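Local coordinates for CCHC-type domain-containing protein (Trypanosoma brucei brucei, PDB 7C45), which is an RNase D ribonuclease that binds RNA and probably trims guide RNAs as a 3'-5' exonuclease, at residues Lys26-Ser31 / Val69-Asp74; Ile131-Arg136 / Val243-Leu248; Phe184-Tyr187 / Val192-Ile195; Glu224-Gly229 / Thr234-Thr239. One frame throughout, in Å; residues are numbered along the deposited sequence.

Contact 1. Residues Lys26-Ser31 / Val69-Asp74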
# COMPACT_ATOMS: atom_id res chain seq x y z
N LYS A 26 8.07 23.03 7.60
CA LYS A 26 8.24 23.00 9.05
C LYS A 26 6.94 22.62 9.74
O LYS A 26 6.94 21.81 10.66
CB LYS A 26 8.71 24.36 9.55
CG LYS A 26 9.85 24.95 8.76
CD LYS A 26 11.14 24.30 9.12
CE LYS A 26 11.75 25.04 10.29
NZ LYS A 26 12.89 24.32 10.92
N GLU A 27 5.84 23.21 9.29
CA GLU A 27 4.54 22.92 9.88
C GLU A 27 4.16 21.46 9.68
O GLU A 27 3.64 20.82 10.60
CB GLU A 27 3.49 23.84 9.26
CG GLU A 27 2.11 23.71 9.82
N ALA A 28 4.41 20.93 8.48
CA ALA A 28 4.02 19.55 8.20
C ALA A 28 4.84 18.58 9.05
O ALA A 28 4.30 17.60 9.57
CB ALA A 28 4.20 19.24 6.72
N VAL A 29 6.14 18.83 9.16
CA VAL A 29 7.00 18.01 10.01
C VAL A 29 6.51 18.02 11.46
O VAL A 29 6.42 16.97 12.10
CB VAL A 29 8.46 18.50 9.91
CG1 VAL A 29 9.29 17.89 11.00
CG2 VAL A 29 9.02 18.14 8.54
N THR A 30 6.22 19.21 12.00
CA THR A 30 5.71 19.26 13.37
C THR A 30 4.43 18.42 13.52
O THR A 30 4.26 17.72 14.53
CB THR A 30 5.45 20.70 13.80
OG1 THR A 30 6.65 21.46 13.67
CG2 THR A 30 5.01 20.75 15.25
N SER A 31 3.53 18.45 12.54
CA SER A 31 2.33 17.61 12.63
C SER A 31 2.68 16.13 12.65
O SER A 31 2.25 15.38 13.53
CB SER A 31 1.41 17.90 11.46
OG SER A 31 0.32 17.00 11.46
N VAL A 69 -5.48 15.51 7.23
CA VAL A 69 -4.98 16.14 6.02
C VAL A 69 -4.05 15.16 5.32
O VAL A 69 -3.45 14.30 5.96
CB VAL A 69 -4.23 17.47 6.32
CG1 VAL A 69 -2.89 17.20 6.95
CG2 VAL A 69 -4.05 18.32 5.07
N VAL A 70 -3.91 15.31 4.01
CA VAL A 70 -2.89 14.59 3.24
C VAL A 70 -1.82 15.61 2.85
O VAL A 70 -2.12 16.59 2.17
CB VAL A 70 -3.49 13.93 1.99
CG1 VAL A 70 -2.39 13.32 1.11
CG2 VAL A 70 -4.53 12.89 2.40
N PHE A 71 -0.60 15.40 3.33
CA PHE A 71 0.49 16.30 2.94
C PHE A 71 1.05 15.81 1.62
O PHE A 71 1.38 14.63 1.49
CB PHE A 71 1.59 16.34 3.99
CG PHE A 71 1.18 16.99 5.30
CD1 PHE A 71 0.78 18.32 5.34
CD2 PHE A 71 1.27 16.28 6.50
CE1 PHE A 71 0.45 18.92 6.54
CE2 PHE A 71 0.93 16.86 7.71
CZ PHE A 71 0.53 18.18 7.73
N LEU A 72 1.17 16.71 0.64
CA LEU A 72 1.84 16.38 -0.62
C LEU A 72 3.17 17.12 -0.60
O LEU A 72 3.22 18.33 -0.87
CB LEU A 72 1.00 16.77 -1.82
CG LEU A 72 -0.40 16.16 -1.87
CD1 LEU A 72 -1.15 16.73 -3.04
CD2 LEU A 72 -0.29 14.64 -1.99
N PHE A 73 4.24 16.42 -0.29
CA PHE A 73 5.54 17.05 -0.20
C PHE A 73 6.09 17.21 -1.61
O PHE A 73 6.34 16.22 -2.29
CB PHE A 73 6.50 16.23 0.65
CG PHE A 73 6.17 16.24 2.11
CD1 PHE A 73 6.53 17.32 2.90
CD2 PHE A 73 5.50 15.17 2.69
CE1 PHE A 73 6.24 17.33 4.24
CE2 PHE A 73 5.21 15.18 4.05
CZ PHE A 73 5.59 16.25 4.82
N ASP A 74 6.27 18.46 -2.05
CA ASP A 74 6.82 18.71 -3.37
C ASP A 74 8.34 18.67 -3.25
O ASP A 74 9.02 19.69 -3.09
CB ASP A 74 6.31 20.04 -3.92
CG ASP A 74 6.76 20.29 -5.35
OD1 ASP A 74 7.65 19.57 -5.82
OD2 ASP A 74 6.24 21.21 -5.99

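Contact 2. Residues Ile131-Arg136 / Val243-Leu248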
# COMPACT_ATOMS: atom_id res chain seq x y z
N ILE A 131 -2.00 -12.89 4.90
CA ILE A 131 -3.29 -13.48 5.25
C ILE A 131 -3.66 -14.55 4.24
O ILE A 131 -4.03 -15.68 4.60
CB ILE A 131 -4.37 -12.39 5.34
CG1 ILE A 131 -4.09 -11.49 6.55
CG2 ILE A 131 -5.79 -12.98 5.39
CD1 ILE A 131 -4.95 -10.24 6.61
N GLN A 132 -3.55 -14.23 2.94
CA GLN A 132 -3.83 -15.24 1.92
C GLN A 132 -2.88 -16.42 2.01
O GLN A 132 -3.27 -17.54 1.70
CB GLN A 132 -3.73 -14.64 0.51
CG GLN A 132 -4.50 -13.37 0.38
CD GLN A 132 -5.88 -13.48 0.95
OE1 GLN A 132 -6.64 -14.41 0.65
NE2 GLN A 132 -6.22 -12.55 1.80
N TRP A 133 -1.63 -16.17 2.39
CA TRP A 133 -0.68 -17.26 2.57
C TRP A 133 -1.11 -18.18 3.71
O TRP A 133 -1.14 -19.40 3.55
CB TRP A 133 0.71 -16.69 2.83
CG TRP A 133 1.70 -17.75 3.18
CD1 TRP A 133 2.19 -18.06 4.42
CD2 TRP A 133 2.28 -18.67 2.28
NE1 TRP A 133 3.07 -19.11 4.33
CE2 TRP A 133 3.14 -19.51 3.03
CE3 TRP A 133 2.17 -18.87 0.91
CZ2 TRP A 133 3.88 -20.52 2.43
CZ3 TRP A 133 2.91 -19.86 0.33
CH2 TRP A 133 3.74 -20.69 1.09
N LYS A 134 -1.40 -17.60 4.88
CA LYS A 134 -1.78 -18.42 6.03
C LYS A 134 -3.04 -19.23 5.76
O LYS A 134 -3.14 -20.39 6.18
CB LYS A 134 -1.99 -17.54 7.27
CG LYS A 134 -2.47 -18.29 8.48
CD LYS A 134 -2.34 -17.45 9.72
CE LYS A 134 -2.72 -18.25 10.95
NZ LYS A 134 -1.59 -19.17 11.25
N LEU A 135 -4.01 -18.65 5.07
CA LEU A 135 -5.27 -19.34 4.82
C LEU A 135 -5.22 -20.26 3.60
O LEU A 135 -5.92 -21.26 3.58
CB LEU A 135 -6.40 -18.33 4.62
CG LEU A 135 -6.70 -17.41 5.80
CD1 LEU A 135 -7.74 -16.38 5.45
CD2 LEU A 135 -7.12 -18.22 7.00
N ARG A 136 -4.44 -19.92 2.56
CA ARG A 136 -4.58 -20.58 1.27
C ARG A 136 -3.27 -20.92 0.57
O ARG A 136 -3.31 -21.51 -0.52
CB ARG A 136 -5.41 -19.72 0.31
CG ARG A 136 -6.74 -19.25 0.84
CD ARG A 136 -7.13 -17.98 0.15
NE ARG A 136 -6.98 -18.10 -1.28
CZ ARG A 136 -7.06 -17.08 -2.13
NH1 ARG A 136 -6.93 -17.31 -3.43
NH2 ARG A 136 -7.26 -15.84 -1.70
N VAL A 243 5.06 -12.38 -3.29
CA VAL A 243 5.89 -12.31 -2.10
C VAL A 243 6.63 -13.63 -2.00
O VAL A 243 6.01 -14.70 -2.05
CB VAL A 243 5.05 -12.05 -0.83
CG1 VAL A 243 5.91 -12.18 0.40
CG2 VAL A 243 4.40 -10.67 -0.91
N ASN A 244 7.95 -13.55 -1.91
CA ASN A 244 8.85 -14.67 -1.72
C ASN A 244 8.26 -15.70 -0.75
O ASN A 244 7.96 -15.38 0.39
CB ASN A 244 10.16 -14.07 -1.17
CG ASN A 244 11.24 -15.06 -1.03
OD1 ASN A 244 11.09 -16.03 -0.33
ND2 ASN A 244 12.37 -14.82 -1.70
N ARG A 245 8.05 -16.95 -1.23
CA ARG A 245 7.48 -17.99 -0.36
C ARG A 245 8.39 -18.33 0.81
O ARG A 245 7.91 -18.60 1.92
CB ARG A 245 7.16 -19.26 -1.14
CG ARG A 245 6.12 -19.09 -2.20
CD ARG A 245 5.61 -20.43 -2.70
NE ARG A 245 4.59 -20.23 -3.70
CZ ARG A 245 4.85 -19.90 -4.96
NH1 ARG A 245 3.86 -19.72 -5.83
NH2 ARG A 245 6.10 -19.75 -5.37
N ALA A 246 9.71 -18.35 0.59
CA ALA A 246 10.60 -18.67 1.70
C ALA A 246 10.48 -17.65 2.82
O ALA A 246 10.50 -18.01 4.00
CB ALA A 246 12.04 -18.77 1.20
N TRP A 247 10.37 -16.36 2.48
CA TRP A 247 10.18 -15.36 3.54
C TRP A 247 8.83 -15.55 4.24
O TRP A 247 8.73 -15.37 5.45
CB TRP A 247 10.30 -13.95 2.99
CG TRP A 247 11.70 -13.59 2.64
CD1 TRP A 247 12.80 -14.41 2.69
CD2 TRP A 247 12.16 -12.32 2.22
NE1 TRP A 247 13.92 -13.71 2.29
CE2 TRP A 247 13.55 -12.43 2.01
CE3 TRP A 247 11.53 -11.10 1.99
CZ2 TRP A 247 14.32 -11.35 1.58
CZ3 TRP A 247 12.31 -10.04 1.55
CH2 TRP A 247 13.68 -10.17 1.35
N LEU A 248 7.79 -15.89 3.49
CA LEU A 248 6.49 -16.16 4.11
C LEU A 248 6.59 -17.33 5.09
O LEU A 248 6.11 -17.26 6.22
CB LEU A 248 5.45 -16.45 3.04
CG LEU A 248 4.93 -15.20 2.29
CD1 LEU A 248 4.17 -15.56 1.04
CD2 LEU A 248 4.06 -14.36 3.17

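Contact 3. Residues Phe184-Tyr187 / Val192-Ile195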
# COMPACT_ATOMS: atom_id res chain seq x y z
N PHE A 184 -4.01 16.13 -10.76
CA PHE A 184 -2.79 15.39 -10.46
C PHE A 184 -2.56 15.32 -8.95
O PHE A 184 -2.21 14.26 -8.42
CB PHE A 184 -1.59 16.06 -11.13
CG PHE A 184 -1.44 15.74 -12.59
CD1 PHE A 184 -2.33 16.23 -13.53
CD2 PHE A 184 -0.37 14.99 -13.03
CE1 PHE A 184 -2.17 15.94 -14.87
CE2 PHE A 184 -0.20 14.71 -14.37
CZ PHE A 184 -1.10 15.18 -15.29
N LEU A 185 -2.76 16.43 -8.25
CA LEU A 185 -2.58 16.43 -6.80
C LEU A 185 -3.55 15.47 -6.13
O LEU A 185 -3.16 14.72 -5.22
CB LEU A 185 -2.77 17.85 -6.28
CG LEU A 185 -1.70 18.80 -6.84
CD1 LEU A 185 -2.00 20.27 -6.48
CD2 LEU A 185 -0.33 18.41 -6.33
N GLU A 186 -4.81 15.49 -6.54
CA GLU A 186 -5.80 14.60 -5.93
C GLU A 186 -5.48 13.15 -6.24
O GLU A 186 -5.61 12.27 -5.38
CB GLU A 186 -7.20 14.97 -6.43
CG GLU A 186 -8.34 14.12 -5.86
CD GLU A 186 -8.24 13.85 -4.36
OE1 GLU A 186 -8.45 12.68 -3.95
OE2 GLU A 186 -7.95 14.78 -3.59
N TYR A 187 -5.07 12.89 -7.48
CA TYR A 187 -4.58 11.56 -7.83
C TYR A 187 -3.47 11.15 -6.89
O TYR A 187 -3.53 10.08 -6.28
CB TYR A 187 -4.11 11.53 -9.27
CG TYR A 187 -3.67 10.16 -9.70
CD1 TYR A 187 -2.36 9.73 -9.51
CD2 TYR A 187 -4.57 9.28 -10.30
CE1 TYR A 187 -1.96 8.48 -9.90
CE2 TYR A 187 -4.17 8.02 -10.70
CZ TYR A 187 -2.86 7.63 -10.49
OH TYR A 187 -2.44 6.38 -10.88
N VAL A 192 -2.60 7.35 0.02
CA VAL A 192 -2.29 7.36 1.45
C VAL A 192 -3.56 7.40 2.29
O VAL A 192 -3.58 6.87 3.40
CB VAL A 192 -1.33 8.49 1.86
CG1 VAL A 192 0.12 8.16 1.42
CG2 VAL A 192 -1.82 9.86 1.33
N ARG A 193 -4.62 8.03 1.77
CA ARG A 193 -5.92 7.92 2.45
C ARG A 193 -6.33 6.46 2.56
O ARG A 193 -6.75 6.00 3.62
CB ARG A 193 -7.01 8.70 1.70
CG ARG A 193 -6.86 10.20 1.65
CD ARG A 193 -8.17 10.81 1.16
NE ARG A 193 -8.03 12.20 0.76
CZ ARG A 193 -7.90 12.61 -0.49
NH1 ARG A 193 -7.87 11.75 -1.50
NH2 ARG A 193 -7.77 13.91 -0.75
N HIS A 194 -6.22 5.73 1.46
CA HIS A 194 -6.58 4.32 1.44
C HIS A 194 -5.68 3.50 2.34
O HIS A 194 -6.14 2.59 3.02
CB HIS A 194 -6.50 3.79 0.01
CG HIS A 194 -7.45 4.47 -0.92
ND1 HIS A 194 -8.68 4.93 -0.52
CD2 HIS A 194 -7.33 4.78 -2.23
CE1 HIS A 194 -9.29 5.49 -1.55
NE2 HIS A 194 -8.49 5.42 -2.60
N ILE A 195 -4.39 3.82 2.38
CA ILE A 195 -3.48 3.11 3.27
C ILE A 195 -3.88 3.31 4.72
O ILE A 195 -3.90 2.36 5.51
CB ILE A 195 -2.04 3.57 3.01
CG1 ILE A 195 -1.60 3.06 1.64
CG2 ILE A 195 -1.13 3.03 4.10
CD1 ILE A 195 -0.26 3.66 1.11

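Contact 4. Residues Glu224-Gly229 / Thr234-Thr239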
# COMPACT_ATOMS: atom_id res chain seq x y z
N GLU A 224 15.38 -3.97 4.56
CA GLU A 224 16.80 -4.33 4.53
C GLU A 224 17.26 -4.65 3.12
O GLU A 224 18.38 -4.34 2.72
CB GLU A 224 17.07 -5.52 5.44
CG GLU A 224 17.00 -5.20 6.92
CD GLU A 224 18.10 -4.24 7.35
OE1 GLU A 224 19.29 -4.57 7.13
OE2 GLU A 224 17.77 -3.16 7.88
N HIS A 225 16.40 -5.32 2.35
CA HIS A 225 16.77 -5.75 1.01
C HIS A 225 16.83 -4.57 0.04
O HIS A 225 17.73 -4.49 -0.80
CB HIS A 225 15.77 -6.80 0.53
CG HIS A 225 16.20 -7.54 -0.69
ND1 HIS A 225 16.11 -7.02 -1.97
CD2 HIS A 225 16.74 -8.78 -0.83
CE1 HIS A 225 16.57 -7.91 -2.83
NE2 HIS A 225 16.96 -8.98 -2.17
N TYR A 226 15.89 -3.62 0.17
CA TYR A 226 15.69 -2.60 -0.85
C TYR A 226 16.30 -1.25 -0.50
O TYR A 226 16.46 -0.42 -1.38
CB TYR A 226 14.17 -2.45 -1.15
CG TYR A 226 13.71 -3.55 -2.05
CD1 TYR A 226 13.28 -4.76 -1.52
CD2 TYR A 226 13.80 -3.43 -3.44
CE1 TYR A 226 12.89 -5.81 -2.36
CE2 TYR A 226 13.41 -4.48 -4.29
CZ TYR A 226 12.96 -5.67 -3.74
OH TYR A 226 12.59 -6.72 -4.57
N ALA A 227 16.66 -1.03 0.76
CA ALA A 227 17.26 0.23 1.20
C ALA A 227 18.75 0.01 1.44
O ALA A 227 19.20 -0.08 2.58
CB ALA A 227 16.57 0.75 2.46
N VAL A 228 19.51 -0.03 0.35
CA VAL A 228 20.94 -0.35 0.38
C VAL A 228 21.79 0.74 -0.24
O VAL A 228 22.96 0.50 -0.56
CB VAL A 228 21.24 -1.70 -0.30
CG1 VAL A 228 20.59 -2.86 0.46
CG2 VAL A 228 20.81 -1.67 -1.77
N GLY A 229 21.24 1.93 -0.45
CA GLY A 229 22.05 3.04 -0.91
C GLY A 229 22.43 3.03 -2.37
O GLY A 229 23.23 3.88 -2.78
N THR A 234 19.45 -7.76 -7.38
CA THR A 234 18.65 -8.98 -7.45
C THR A 234 17.39 -8.75 -6.63
O THR A 234 17.48 -8.41 -5.46
CB THR A 234 19.45 -10.15 -6.89
OG1 THR A 234 20.59 -10.36 -7.72
CG2 THR A 234 18.61 -11.42 -6.84
N GLU A 235 16.24 -8.92 -7.26
CA GLU A 235 14.98 -8.72 -6.55
C GLU A 235 14.77 -9.78 -5.47
O GLU A 235 15.24 -10.91 -5.57
CB GLU A 235 13.82 -8.76 -7.54
CG GLU A 235 13.80 -7.59 -8.49
CD GLU A 235 13.57 -6.27 -7.77
OE1 GLU A 235 12.51 -6.12 -7.13
OE2 GLU A 235 14.42 -5.37 -7.87
N ALA A 236 14.01 -9.41 -4.43
CA ALA A 236 13.74 -10.37 -3.37
C ALA A 236 12.63 -11.33 -3.75
O ALA A 236 12.55 -12.43 -3.20
CB ALA A 236 13.34 -9.63 -2.08
N ASP A 237 11.77 -10.93 -4.67
CA ASP A 237 10.64 -11.74 -5.11
C ASP A 237 10.91 -12.24 -6.53
O ASP A 237 11.48 -11.53 -7.35
CB ASP A 237 9.35 -10.92 -5.06
CG ASP A 237 9.07 -10.38 -3.65
OD1 ASP A 237 9.26 -11.13 -2.66
OD2 ASP A 237 8.67 -9.21 -3.56
N ALA A 238 10.49 -13.48 -6.80
CA ALA A 238 10.84 -14.10 -8.08
C ALA A 238 10.19 -13.39 -9.27
O ALA A 238 10.74 -13.41 -10.38
CB ALA A 238 10.46 -15.58 -8.07
N THR A 239 9.03 -12.78 -9.07
CA THR A 239 8.33 -11.93 -10.02
C THR A 239 7.74 -10.77 -9.26
O THR A 239 7.45 -10.88 -8.06
CB THR A 239 7.21 -12.67 -10.77
OG1 THR A 239 6.21 -13.13 -9.83
CG2 THR A 239 7.74 -13.85 -11.54

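Contact 1. Residues Lys26-Ser31 / Val69-Asp74
Phe71 and Ala28 meet face-on, a small residue of a helix set on the flat of an aromatic ring from a strand. The methyl carbon Ala28 CB stands 3.7 Å from the centroid of the Phe71 ring and only 10° off its normal, a CH-pi contact almost over the ring centre. On the other face of that ring lies Val69 CG1, two residues earlier in the chain, displaced toward the rim, so the phenyl is sandwiched between two aliphatic groups. Phe71 reaches this slot because its CG lies beside the backbone N and anti to the carbonyl carbon (chi1 -68°). The same methyl serves a second ring: Ala28 CB is 3.7 Å from Phe73 CE1 and 3.8 Å from Phe73 CZ, approaching obliquely. One alanine thus fits between two aromatic side chains two residues apart on strand 70-74.

Helix 22-33 joins the parallel strands 16-19 and 37-44 as a beta-alpha-beta crossover of the RNase H-like exonuclease fold, and it packs across one face of the mixed sheet. The segment axes come within 10.3 Å at 134°, and the CA atoms of Ala28 and Phe71 are 7.1 Å apart, a close approach that the small alanine permits. Val70, just before Phe71, and Leu72, between the two phenylalanines, touch helix 182-202 instead. One helical turn on from Ala28, Ser31 meets the far end of the Phe71 ring. Its OG lies in the ring plane at the edge, 3.8 Å from Phe71 CE2, while Ser31 CB is equally far from Phe71 CZ.

Contact 2. Residues Ile131-Arg136 / Val243-Leu248
Trp133 packs on Leu248 across this contact, and on the same helix the shortest side-chain hydrogen bond of the two segments runs from Arg136 NH2 to Gln132 OE1, 2.8 Å. It is a bent bond (139° at the hydrogen), and the amide oxygen lies somewhat out of the guanidinium plane. It links two residues one turn apart near the end of helix 124-136, which belongs to the exonuclease domain. The opposing helix, 245-251, begins with an N-cap: Asn244 OD1 accepts from Trp247 N at 2.9 Å, the donor lying above the amide plane. Contact 2 is therefore a helix end packed against a helix start, joining helix 124-136 to helix 245-251, more than a hundred residues later in the chain. Beyond it, Arg136 NH1 also bonds to the carbonyl oxygen of Gly265 in the first zinc knuckle, and Arg136 itself packs on a sugar of the bound RNA.

Trp133 carries most of the buried surface. Its CG is anti to the backbone N (chi1 173°), and this swings the indole out from its helix toward Leu248. There Leu248 CB sits 3.7 Å from the centroid of the five-membered ring and 4° off the normal, a CH-pi contact. Leu248 CD1 follows along the same ring system, 3.8 Å from Trp133 CD2. The hydrogen bond from Trp133 NE1 to Gly253 O should help to fix the rotation of the indole. Toward the six-membered ring Arg245 passes at about a right angle, its chain extended from CG to NE. Its methylene CD, rather than the guanidinium, comes nearest, 4.1 Å from Trp133 CZ3.

Contact 3. Residues Phe184-Tyr187 / Val192-Ile195
Charge pairing comes first in this contact, which joins Glu186 and Arg193 as two positions seven residues, or about two turns, apart on helix 182-202. Their CA atoms are 10.7 Å apart, so the backbones stay distant and the side chains do the reaching. Arg193 meets the carboxylate end-on with both terminal nitrogens: NH1 to Glu186 OE1 at 2.7 Å and NH2 to Glu186 OE2 at 3.0 Å. Both oxygens use their syn lone pairs, the geometry of a two-pronged salt bridge. Carboxylate and guanidinium are nearly coplanar, 14° apart. The NH2 bond is the straighter of the two, at 166°, and its acceptor lies in the guanidinium plane, whereas OE1 is somewhat tilted from that plane.

Chain shape brings the groups together. The Arg193 chain is extended from CG to NE, while the Glu186 chain bends at chi2 (43°) and crosses the line of the arginine chain at about a right angle, which sets its carboxylate edge-on to the guanidinium.

Among further hydrogen bonds, Arg193 NE donates to Tyr14 O, in the chain just before strand 16-19. The guanidinium is thus gripped at NE as well as at its two tips, which should restrict its rotation. Its charge would favour an ionised Glu186.

Apolar packing holds the shaft of the same side chain: Arg193 rests on Val70 of strand 70-74.

Between the two segments lies Asp191, which binds calcium together with Asp41 and Glu43. Tyr187 and Asp191, with three residues between them, are consistent with the YxxxD signature of Exo III in DEDDy exonucleases, carried on this helix.

Contact 4. Residues Glu224-Gly229 / Thr234-Thr239
Tyr226 reaches across from the end of helix 212-226 to Glu235 and Ala236. At CB the chain turns with CG anti to the carbonyl carbon, sending the ring toward the loop. One rim atom, CE1, packs on Ala236 CB at 3.9 Å, while CE2 lies 3.4 Å from Glu235 OE1. That oxygen sits at the edge of the Tyr226 ring, near its plane, with ring and carboxylate planes 56° apart. At the tip, OH is used twice. It donates to Glu235 OE1 at 2.6 Å, the hydroxyl coming from well above the carboxylate plane (63° out of it). It also accepts from Ala236 N at 3.0 Å, in a nearly straight bond of 169°. A single hydroxyl therefore ties both a side chain and a backbone amide.

The ring of Tyr226 also packs on helix 104-114 of the exonuclease fold, beside Arg104, Arg105 and Val107. The chain leaves helical geometry at Ala227 and doubles back, so the loop before helix 245-251 folds against the helix it has just left and against the nuclease domain. Arg105 NH2 makes a salt bridge to Glu235 OE1, so this oxygen has a charged partner besides the phenol, which would favour its anionic form. Ala236 has another aromatic neighbour in His225: its CB stands 3.6 Å from the centroid of the His225 ring, over the centre of one face, as a CH-pi contact.

How the contacts relate
From the N terminus, contact 1 closes first, tying helix 22-33 to strand 70-74 around a loop that holds strands 37-44 and 57-64. Contact 2 then opens on helix 124-136 and closes only at 243-248, a span rich in helix and without strand. Contacts 3 and 4 are nested in it one after the other, each bridging four residues. None of the loops cross. Contacts 1 and 3 touch where helix 182-202 packs on strand 70-74, with Val70 CG1 3.5 Å from Val192 CG2. Contacts 2 and 4 meet on the other side: Asn244 ND2 probably bonds Ala236 O, and Asn244 N probably bonds Asp237 OD1. The zinc knuckles follow these loops.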